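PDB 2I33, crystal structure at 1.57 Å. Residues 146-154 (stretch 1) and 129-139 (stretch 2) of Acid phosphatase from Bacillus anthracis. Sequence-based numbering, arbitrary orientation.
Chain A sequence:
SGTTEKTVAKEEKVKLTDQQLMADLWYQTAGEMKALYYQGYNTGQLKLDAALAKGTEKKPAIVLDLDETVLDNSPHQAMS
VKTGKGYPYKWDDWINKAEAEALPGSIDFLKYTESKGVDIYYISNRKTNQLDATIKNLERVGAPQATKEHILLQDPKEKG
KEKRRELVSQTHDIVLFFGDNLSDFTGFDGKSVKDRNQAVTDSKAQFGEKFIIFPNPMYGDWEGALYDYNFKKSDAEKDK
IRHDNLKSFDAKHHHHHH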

# COMPACT_ATOMS: atom_id res chain seq x y z
N ALA A 146 19.21 -11.55 -14.83
CA ALA A 146 18.02 -12.28 -15.29
C ALA A 146 18.41 -13.65 -15.82
O ALA A 146 18.25 -13.94 -17.02
CB ALA A 146 17.26 -11.48 -16.37
N THR A 147 18.91 -14.48 -14.91
CA THR A 147 19.41 -15.80 -15.27
C THR A 147 18.88 -16.86 -14.33
O THR A 147 18.46 -16.55 -13.23
CB THR A 147 20.95 -15.87 -15.21
OG1 THR A 147 21.39 -15.70 -13.85
CG2 THR A 147 21.57 -14.80 -16.09
N LYS A 148 18.96 -18.11 -14.77
CA LYS A 148 18.48 -19.23 -13.94
C LYS A 148 19.15 -19.23 -12.55
O LYS A 148 18.51 -19.61 -11.55
CB LYS A 148 18.70 -20.57 -14.65
N GLU A 149 20.39 -18.75 -12.48
CA GLU A 149 21.15 -18.74 -11.22
C GLU A 149 20.56 -17.76 -10.20
O GLU A 149 20.72 -17.94 -8.98
CB GLU A 149 22.62 -18.40 -11.51
CG GLU A 149 23.42 -19.51 -12.21
CD GLU A 149 23.07 -19.71 -13.69
OE1 GLU A 149 22.55 -18.77 -14.33
OE2 GLU A 149 23.34 -20.82 -14.22
N HIS A 150 19.86 -16.75 -10.70
CA HIS A 150 19.30 -15.71 -9.84
C HIS A 150 17.79 -15.68 -9.75
O HIS A 150 17.26 -15.06 -8.86
CB HIS A 150 19.85 -14.36 -10.27
CG HIS A 150 21.32 -14.22 -9.99
ND1 HIS A 150 21.81 -13.66 -8.83
CD2 HIS A 150 22.40 -14.63 -10.70
CE1 HIS A 150 23.13 -13.71 -8.85
NE2 HIS A 150 23.51 -14.31 -9.96
N ILE A 151 17.12 -16.40 -10.65
CA ILE A 151 15.65 -16.46 -10.66
C ILE A 151 15.24 -17.82 -10.11
O ILE A 151 15.41 -18.83 -10.79
CB ILE A 151 15.12 -16.31 -12.07
CG1 ILE A 151 15.55 -14.97 -12.69
CG2 ILE A 151 13.59 -16.42 -12.06
CD1 ILE A 151 15.49 -14.97 -14.20
N LEU A 152 14.75 -17.84 -8.86
CA LEU A 152 14.50 -19.07 -8.12
C LEU A 152 13.00 -19.26 -8.05
O LEU A 152 12.32 -18.69 -7.20
CB LEU A 152 15.13 -19.02 -6.72
CG LEU A 152 16.59 -18.54 -6.70
CD1 LEU A 152 17.20 -18.61 -5.30
CD2 LEU A 152 17.39 -19.33 -7.69
N LEU A 153 12.49 -20.05 -8.98
CA LEU A 153 11.05 -20.25 -9.10
C LEU A 153 10.60 -21.43 -8.28
O LEU A 153 11.43 -22.17 -7.71
CB LEU A 153 10.66 -20.40 -10.58
CG LEU A 153 11.07 -19.23 -11.48
CD1 LEU A 153 10.54 -19.39 -12.90
CD2 LEU A 153 10.60 -17.94 -10.87
N GLN A 154 9.27 -21.62 -8.20
CA GLN A 154 8.70 -22.63 -7.32
C GLN A 154 8.58 -24.00 -7.99
O GLN A 154 7.99 -24.14 -9.07
CB GLN A 154 7.34 -22.18 -6.77
CG GLN A 154 6.81 -23.03 -5.60
CD GLN A 154 5.59 -22.39 -4.95
OE1 GLN A 154 4.61 -22.09 -5.63
NE2 GLN A 154 5.67 -22.13 -3.65
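Stretch 2 (129-139) NQLDATIKNLE

Stretch 2 lies on stretch 1 as a helix packed against a short strand and the loop that leads into it, through an apolar contact that buries 424 Å² in total and has no hydrogen bond among the modelled atoms of the two segments. Residues 131-139 are helical, with regular backbone hydrogen bonds from Thr134 N to Gln130 O (2.9 Å) through Glu139 N to Ile135 O (2.8 Å), and Gln130 occupies the N-cap position. The helix runs roughly antiparallel to strand 151-154: their N-to-C directions make an angle of 139°, and the axes approach to 10.1 Å, a spacing filled by side chains. Accordingly, the start of the helix lies by the strand, with the CA atoms of Leu131 and Leu153 7.2 Å apart, whereas Ile135 lies by the beginning of stretch 1, its CA 5.6 Å from that of Ala146.

Ile151 is central to the packing. Its CA-to-CB bond points toward the helix, and its CD1 lies 3.5 Å from Ile135 CG1 and 3.6 Å from Leu138 CD1, while its CG2 is 3.7 Å from Leu131 CD1. The strand alternates, so Leu152 points away and Leu153 again points toward the helix, placing its CD1 3.5 Å from Leu131 CA and 4.1 Å from Thr134 OG1. That hydroxyl is not left unpaired beside the leucine, since Thr134 OG1 donates a hydrogen bond to Gln130 O (2.7 Å).

In the loop, Ala146 points its CB toward the helix and packs closely: its CB is 3.7 Å from Leu138 CB, and Ala146 O is 3.5 Å from Ile135 CG2. Beyond it the chain turns, with Ile151 N hydrogen-bonded to Thr147 O at 2.9 Å, and Lys148, modelled only to CB, places that atom 3.8 Å from Leu131 CD2.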

# COMPACT_ATOMS: atom_id res chain seq x y z
N ASN A 129 8.67 -24.17 -14.80
CA ASN A 129 8.50 -24.30 -16.26
C ASN A 129 8.14 -22.98 -16.96
O ASN A 129 7.98 -22.93 -18.18
CB ASN A 129 7.51 -25.42 -16.63
CG ASN A 129 6.07 -25.11 -16.23
OD1 ASN A 129 5.73 -23.99 -15.89
ND2 ASN A 129 5.22 -26.13 -16.28
N GLN A 130 8.07 -21.92 -16.17
CA GLN A 130 7.87 -20.58 -16.68
C GLN A 130 9.17 -19.79 -16.61
O GLN A 130 9.17 -18.60 -16.79
CB GLN A 130 6.76 -19.89 -15.90
CG GLN A 130 5.44 -20.60 -16.09
CD GLN A 130 4.33 -20.09 -15.21
OE1 GLN A 130 4.53 -19.79 -14.04
NE2 GLN A 130 3.13 -20.03 -15.78
N LEU A 131 10.28 -20.47 -16.36
CA LEU A 131 11.56 -19.76 -16.28
C LEU A 131 11.91 -19.03 -17.57
O LEU A 131 12.29 -17.86 -17.52
CB LEU A 131 12.70 -20.69 -15.88
CG LEU A 131 14.10 -20.08 -15.76
CD1 LEU A 131 14.22 -19.15 -14.55
CD2 LEU A 131 15.10 -21.17 -15.66
N ASP A 132 11.77 -19.69 -18.70
CA ASP A 132 12.15 -19.07 -19.98
C ASP A 132 11.36 -17.80 -20.22
O ASP A 132 11.93 -16.77 -20.55
CB ASP A 132 12.02 -20.07 -21.14
CG ASP A 132 13.12 -21.11 -21.13
OD1 ASP A 132 14.09 -20.97 -20.35
OD2 ASP A 132 13.04 -22.07 -21.93
N ALA A 133 10.05 -17.87 -19.98
CA ALA A 133 9.17 -16.73 -20.17
C ALA A 133 9.52 -15.64 -19.16
O ALA A 133 9.45 -14.44 -19.45
CB ALA A 133 7.74 -17.16 -19.97
N THR A 134 9.90 -16.06 -17.97
CA THR A 134 10.24 -15.12 -16.91
C THR A 134 11.56 -14.39 -17.23
O THR A 134 11.65 -13.16 -17.12
CB THR A 134 10.29 -15.84 -15.54
OG1 THR A 134 8.98 -16.35 -15.25
CG2 THR A 134 10.70 -14.87 -14.45
N ILE A 135 12.56 -15.15 -17.67
CA ILE A 135 13.80 -14.52 -18.13
C ILE A 135 13.50 -13.53 -19.25
O ILE A 135 14.01 -12.41 -19.23
CB ILE A 135 14.81 -15.55 -18.64
CG1 ILE A 135 15.40 -16.32 -17.45
CG2 ILE A 135 15.91 -14.88 -19.49
CD1 ILE A 135 16.19 -17.51 -17.83
N LYS A 136 12.65 -13.95 -20.19
CA LYS A 136 12.29 -13.12 -21.33
C LYS A 136 11.71 -11.79 -20.83
O LYS A 136 12.10 -10.73 -21.28
CB LYS A 136 11.26 -13.80 -22.20
CG LYS A 136 11.00 -13.06 -23.48
N ASN A 137 10.79 -11.87 -19.88
CA ASN A 137 10.14 -10.66 -19.34
C ASN A 137 11.16 -9.81 -18.56
O ASN A 137 11.16 -8.59 -18.67
CB ASN A 137 8.95 -11.05 -18.44
CG ASN A 137 7.89 -9.97 -18.36
OD1 ASN A 137 6.71 -10.27 -18.19
ND2 ASN A 137 8.31 -8.71 -18.44
N LEU A 138 12.04 -10.44 -17.81
CA LEU A 138 13.03 -9.68 -17.04
C LEU A 138 14.06 -9.01 -17.94
O LEU A 138 14.44 -7.87 -17.70
CB LEU A 138 13.73 -10.55 -16.01
CG LEU A 138 12.82 -10.89 -14.82
CD1 LEU A 138 13.46 -11.99 -14.00
CD2 LEU A 138 12.52 -9.72 -13.93
N GLU A 139 14.44 -9.68 -19.01
CA GLU A 139 15.30 -9.06 -20.02
C GLU A 139 14.57 -7.89 -20.68
O GLU A 139 15.15 -6.83 -20.91
CB GLU A 139 15.74 -10.08 -21.07
CG GLU A 139 16.70 -11.06 -20.50
CD GLU A 139 17.19 -12.07 -21.53
OE1 GLU A 139 16.45 -12.39 -22.49
OE2 GLU A 139 18.33 -12.55 -21.36